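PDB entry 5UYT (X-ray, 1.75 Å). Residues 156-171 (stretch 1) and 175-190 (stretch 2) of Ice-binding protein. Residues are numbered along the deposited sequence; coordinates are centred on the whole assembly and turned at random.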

# COMPACT_ATOMS: atom_id res chain seq x y z
N LEU A 156 -15.43 17.09 -7.87
CA LEU A 156 -14.98 17.47 -6.54
C LEU A 156 -13.82 18.44 -6.63
O LEU A 156 -12.79 18.12 -7.24
N ALA A 157 -14.00 19.61 -6.00
CA ALA A 157 -13.05 20.72 -6.07
C ALA A 157 -11.79 20.43 -5.30
O ALA A 157 -11.74 19.49 -4.49
N THR A 158 -10.77 21.26 -5.54
CA THR A 158 -9.46 21.07 -4.94
C THR A 158 -9.54 20.82 -3.42
O THR A 158 -10.28 21.50 -2.69
N ASN A 159 -8.74 19.85 -2.99
CA ASN A 159 -8.63 19.48 -1.55
C ASN A 159 -9.95 19.02 -0.89
O ASN A 159 -10.07 19.10 0.34
N THR A 160 -10.91 18.52 -1.66
CA THR A 160 -12.13 17.97 -1.07
C THR A 160 -11.83 16.66 -0.34
O THR A 160 -11.23 15.75 -0.92
N VAL A 161 -12.22 16.58 0.93
CA VAL A 161 -12.15 15.32 1.67
C VAL A 161 -13.51 14.63 1.54
O VAL A 161 -14.55 15.17 1.97
N MET A 162 -13.52 13.46 0.89
CA MET A 162 -14.76 12.77 0.55
C MET A 162 -14.80 11.35 1.13
O MET A 162 -13.77 10.71 1.29
N LYS A 163 -16.01 10.89 1.47
CA LYS A 163 -16.22 9.56 2.02
C LYS A 163 -17.28 8.84 1.24
O LYS A 163 -18.32 9.43 0.86
N GLY A 164 -17.02 7.56 1.00
CA GLY A 164 -18.02 6.67 0.46
C GLY A 164 -17.87 6.24 -0.97
O GLY A 164 -16.98 6.69 -1.70
N ASN A 165 -18.79 5.38 -1.38
CA ASN A 165 -18.86 4.93 -2.76
C ASN A 165 -19.58 5.94 -3.64
O ASN A 165 -20.77 6.13 -3.47
N VAL A 166 -18.85 6.60 -4.54
CA VAL A 166 -19.45 7.65 -5.39
C VAL A 166 -19.81 6.96 -6.69
O VAL A 166 -18.91 6.58 -7.43
N VAL A 167 -21.11 6.76 -6.93
CA VAL A 167 -21.59 6.04 -8.11
C VAL A 167 -22.23 7.05 -9.06
O VAL A 167 -23.34 7.53 -8.80
N ALA A 168 -21.54 7.36 -10.15
CA ALA A 168 -22.08 8.29 -11.14
C ALA A 168 -22.77 7.47 -12.21
O ALA A 168 -22.13 6.63 -12.85
N ASN A 169 -24.07 7.71 -12.42
CA ASN A 169 -24.82 6.99 -13.42
C ASN A 169 -24.83 7.76 -14.73
O ASN A 169 -25.38 8.87 -14.80
N ASN A 170 -24.26 7.14 -15.76
CA ASN A 170 -24.19 7.74 -17.10
C ASN A 170 -23.63 9.16 -17.04
O ASN A 170 -24.17 10.07 -17.67
N ALA A 171 -22.56 9.31 -16.26
CA ALA A 171 -21.84 10.59 -16.15
C ALA A 171 -20.37 10.39 -15.80
O ALA A 171 -19.98 9.31 -15.35
N LEU A 175 -11.95 14.46 -10.25
CA LEU A 175 -11.41 14.68 -8.91
C LEU A 175 -10.22 15.60 -9.05
O LEU A 175 -9.20 15.22 -9.61
N GLN A 176 -10.37 16.81 -8.55
CA GLN A 176 -9.37 17.85 -8.76
C GLN A 176 -8.20 17.72 -7.76
O GLN A 176 -8.24 16.87 -6.88
N SER A 177 -7.19 18.58 -7.93
CA SER A 177 -5.95 18.54 -7.15
C SER A 177 -6.21 18.36 -5.66
O SER A 177 -6.95 19.15 -5.05
N GLY A 178 -5.63 17.32 -5.06
CA GLY A 178 -5.61 17.16 -3.61
C GLY A 178 -6.86 16.53 -3.00
O GLY A 178 -6.96 16.44 -1.76
N VAL A 179 -7.82 16.14 -3.84
CA VAL A 179 -8.98 15.39 -3.36
C VAL A 179 -8.50 14.15 -2.60
O VAL A 179 -7.55 13.47 -3.02
N SER A 180 -9.15 13.89 -1.46
CA SER A 180 -8.81 12.75 -0.64
C SER A 180 -10.10 11.96 -0.41
O SER A 180 -10.98 12.43 0.31
N LEU A 181 -10.18 10.77 -1.01
CA LEU A 181 -11.39 9.96 -0.96
C LEU A 181 -11.13 8.63 -0.25
O LEU A 181 -10.32 7.81 -0.71
N GLU A 182 -11.79 8.43 0.89
CA GLU A 182 -11.84 7.10 1.52
C GLU A 182 -13.16 6.57 0.97
O GLU A 182 -14.23 6.95 1.44
N GLY A 183 -13.08 5.70 -0.03
CA GLY A 183 -14.26 5.38 -0.82
C GLY A 183 -13.84 4.93 -2.21
O GLY A 183 -12.71 4.50 -2.43
N ARG A 184 -14.76 5.08 -3.15
CA ARG A 184 -14.53 4.63 -4.52
C ARG A 184 -15.16 5.64 -5.47
O ARG A 184 -16.18 6.27 -5.12
N ALA A 185 -14.56 5.81 -6.65
CA ALA A 185 -15.21 6.53 -7.75
C ALA A 185 -15.56 5.50 -8.81
O ALA A 185 -14.68 4.88 -9.42
N LEU A 186 -16.87 5.30 -8.98
CA LEU A 186 -17.42 4.28 -9.87
C LEU A 186 -18.42 4.92 -10.82
O LEU A 186 -19.35 5.59 -10.36
N SER A 187 -18.23 4.71 -12.12
CA SER A 187 -19.21 5.17 -13.14
C SER A 187 -19.81 4.02 -13.94
O SER A 187 -19.09 3.11 -14.38
N THR A 188 -21.13 4.07 -14.16
CA THR A 188 -21.84 3.07 -14.98
C THR A 188 -21.63 3.28 -16.48
O THR A 188 -21.99 2.42 -17.27
N THR A 189 -21.12 4.46 -16.85
CA THR A 189 -20.39 4.76 -18.11
C THR A 189 -20.12 6.26 -18.06
O THR A 189 -21.00 7.06 -17.67
N GLY A 190 -18.89 6.63 -18.43
CA GLY A 190 -18.38 7.99 -18.34
C GLY A 190 -16.90 7.98 -17.96
O GLY A 190 -16.44 7.05 -17.28

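The two stretches run side by side as neighbouring parallel strands, offset by nineteen residues, so each side chain lies beside its counterpart one rung along. The contact buries 1267 Å² in all, and Leu 156, Leu 186 and Thr 188 give up the most surface to it.

Leu 156 adopts the m,t rotamer, and Leu 175, its bridge partner, adopts the same one. Paired in register, both project from the same face of the sheet, and the shared rotamer keeps them in step, with Leu 156 CD1 3.8 Å from Leu 175 CD2. Leu 156 CB also lies 4.0 Å from CG2 of Val 179 (chi1 t), which reaches back from the far end of a type II turn. Further along this face, Met 162 (t,p,t) lays its CG 3.7 Å from CD1 of Leu 181 (t,p); the end of the methionine then leads away, whereas that of the leucine comes nearer. Past the corner at Gly 164 and Gly 183, Val 166 (chi1 t) and the small Ala 168 and Ala 185 take up this side.

Leu 186 points to the other face. Its m,t rotamer places CD1 4.3 Å from CG2 of Val 167 (chi1 t), a looser apolar contact than those of Leu 156. The same face carries the charged and amide pairs. Lys 163 (m,m,t,t) curls its end toward the neighbouring rung, forming a salt bridge from NZ to OE1 of Glu 182 at 2.9 Å. On Asn 165 (chi1 m), OD1 accepts a hydrogen bond from NH1 of Arg 184 (m,t,t) at 2.9 Å, lying at the guanidinium edge near its plane. Water 2 joins this pair, accepting from Asn 165 ND2 at 2.9 Å and, weakly, from Arg 184 NH1 at 3.1 Å.

Thr 188 points toward the first stretch, and its p rotamer lets one hydroxyl serve two partners. OG1 donates to Asn 169 OD1 at 2.7 Å and accepts from the backbone N of Asn 170 at 2.9 Å, tying the side chain to both residues just beyond the strand. Asn 169 (chi1 t) starts away from the second stretch, but its end comes nearer to make this bond. Close by, Ser 187 (chi1 t) donates from OG to the backbone O of Ala 171 at 2.9 Å.

At the opposite end of the stretches, Gln 176 (m,t) points toward its neighbour. Water 1 bridges the gap, donating to Gln 176 OE1 at 2.7 Å and accepting from Thr 158 N at 2.9 Å. Nearby, Gly 178 leaves room for Asn 159: an ideal CB there would fall 2.1 Å from Asn 159 OD1, a clash.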

# COMPACT_ATOMS: atom_id res chain seq x y z
CB LEU A 156 -14.65 16.23 -5.69
CG LEU A 156 -15.81 15.22 -5.62
CD1 LEU A 156 -15.45 14.13 -4.62
CD2 LEU A 156 -17.12 15.88 -5.20
CB ALA A 157 -13.69 21.99 -5.52
CB THR A 158 -8.56 22.28 -5.18
OG1 THR A 158 -9.19 23.43 -4.64
CG2 THR A 158 -8.39 22.52 -6.67
CB ASN A 159 -7.96 20.60 -0.75
CG ASN A 159 -6.57 20.92 -1.26
OD1 ASN A 159 -5.80 20.03 -1.57
ND2 ASN A 159 -6.28 22.19 -1.41
CB THR A 160 -13.24 17.75 -2.12
OG1 THR A 160 -13.66 19.02 -2.60
CG2 THR A 160 -14.46 17.00 -1.52
CB VAL A 161 -11.82 15.55 3.14
CG1 VAL A 161 -11.93 14.24 3.93
CG2 VAL A 161 -10.42 16.17 3.25
CB MET A 162 -14.95 12.73 -0.98
CG MET A 162 -16.31 12.23 -1.48
SD MET A 162 -17.67 13.27 -0.91
CE MET A 162 -18.90 12.64 -2.08
CB LYS A 163 -16.68 9.63 3.49
CG LYS A 163 -15.79 10.46 4.39
CD LYS A 163 -14.46 9.75 4.62
CE LYS A 163 -13.56 10.58 5.52
NZ LYS A 163 -12.21 9.97 5.54
CB ASN A 165 -19.60 3.62 -2.75
CG ASN A 165 -18.84 2.55 -2.03
OD1 ASN A 165 -17.67 2.31 -2.33
ND2 ASN A 165 -19.48 1.92 -1.04
CB VAL A 166 -18.46 8.82 -5.66
CG1 VAL A 166 -19.09 9.83 -6.64
CG2 VAL A 166 -18.04 9.47 -4.34
CB VAL A 167 -22.63 4.95 -7.75
CG1 VAL A 167 -23.16 4.25 -9.01
CG2 VAL A 167 -22.05 3.94 -6.78
CB ALA A 168 -20.97 9.15 -11.73
CB ASN A 169 -26.27 6.80 -12.96
CG ASN A 169 -27.02 5.80 -13.81
OD1 ASN A 169 -26.46 4.79 -14.23
ND2 ASN A 169 -28.31 6.07 -14.09
CB ASN A 170 -25.54 7.70 -17.80
CG ASN A 170 -26.04 6.29 -17.97
OD1 ASN A 170 -27.19 6.00 -17.69
ND2 ASN A 170 -25.17 5.38 -18.40
CB ALA A 171 -22.50 11.48 -15.09
CB LEU A 175 -11.01 13.34 -8.27
CG LEU A 175 -12.10 12.26 -8.16
CD1 LEU A 175 -11.54 11.09 -7.36
CD2 LEU A 175 -13.39 12.79 -7.53
CB GLN A 176 -10.04 19.21 -8.66
CG GLN A 176 -11.00 19.55 -9.81
CD GLN A 176 -11.55 20.96 -9.72
OE1 GLN A 176 -10.78 21.92 -9.56
NE2 GLN A 176 -12.87 21.11 -9.81
CB SER A 177 -5.17 19.84 -7.41
OG SER A 177 -4.02 19.88 -6.57
CB VAL A 179 -9.94 14.99 -4.49
CG1 VAL A 179 -10.90 13.87 -4.05
CG2 VAL A 179 -10.74 16.20 -4.94
CB SER A 180 -8.23 13.22 0.69
OG SER A 180 -7.76 12.09 1.39
CB LEU A 181 -11.88 9.71 -2.39
CG LEU A 181 -13.06 8.73 -2.63
CD1 LEU A 181 -14.26 9.11 -1.76
CD2 LEU A 181 -13.46 8.65 -4.11
CB GLU A 182 -11.89 7.23 3.05
CG GLU A 182 -11.93 5.89 3.78
CD GLU A 182 -12.27 5.99 5.27
OE1 GLU A 182 -12.44 7.11 5.83
OE2 GLU A 182 -12.36 4.94 5.92
CB ARG A 184 -15.18 3.25 -4.75
CG ARG A 184 -14.55 2.12 -3.95
CD ARG A 184 -15.37 0.83 -4.09
NE ARG A 184 -14.78 -0.28 -3.33
CZ ARG A 184 -15.14 -0.63 -2.09
NH1 ARG A 184 -16.11 0.03 -1.46
NH2 ARG A 184 -14.54 -1.65 -1.46
CB ALA A 185 -14.30 7.64 -8.31
CB LEU A 186 -18.16 3.21 -9.03
CG LEU A 186 -17.41 2.57 -7.85
CD1 LEU A 186 -18.39 1.74 -7.02
CD2 LEU A 186 -16.25 1.71 -8.34
CB SER A 187 -18.56 6.17 -14.11
OG SER A 187 -19.48 6.50 -15.19
CB THR A 188 -23.35 3.06 -14.72
OG1 THR A 188 -23.86 4.37 -14.97
CG2 THR A 188 -23.65 2.69 -13.27
CB THR A 189 -21.02 4.30 -19.51
OG1 THR A 189 -21.36 5.42 -20.33
CG2 THR A 189 -22.14 3.31 -19.44
O HOH W 1 -11.29 23.40 -7.37
O HOH W 2 -18.49 -0.36 0.49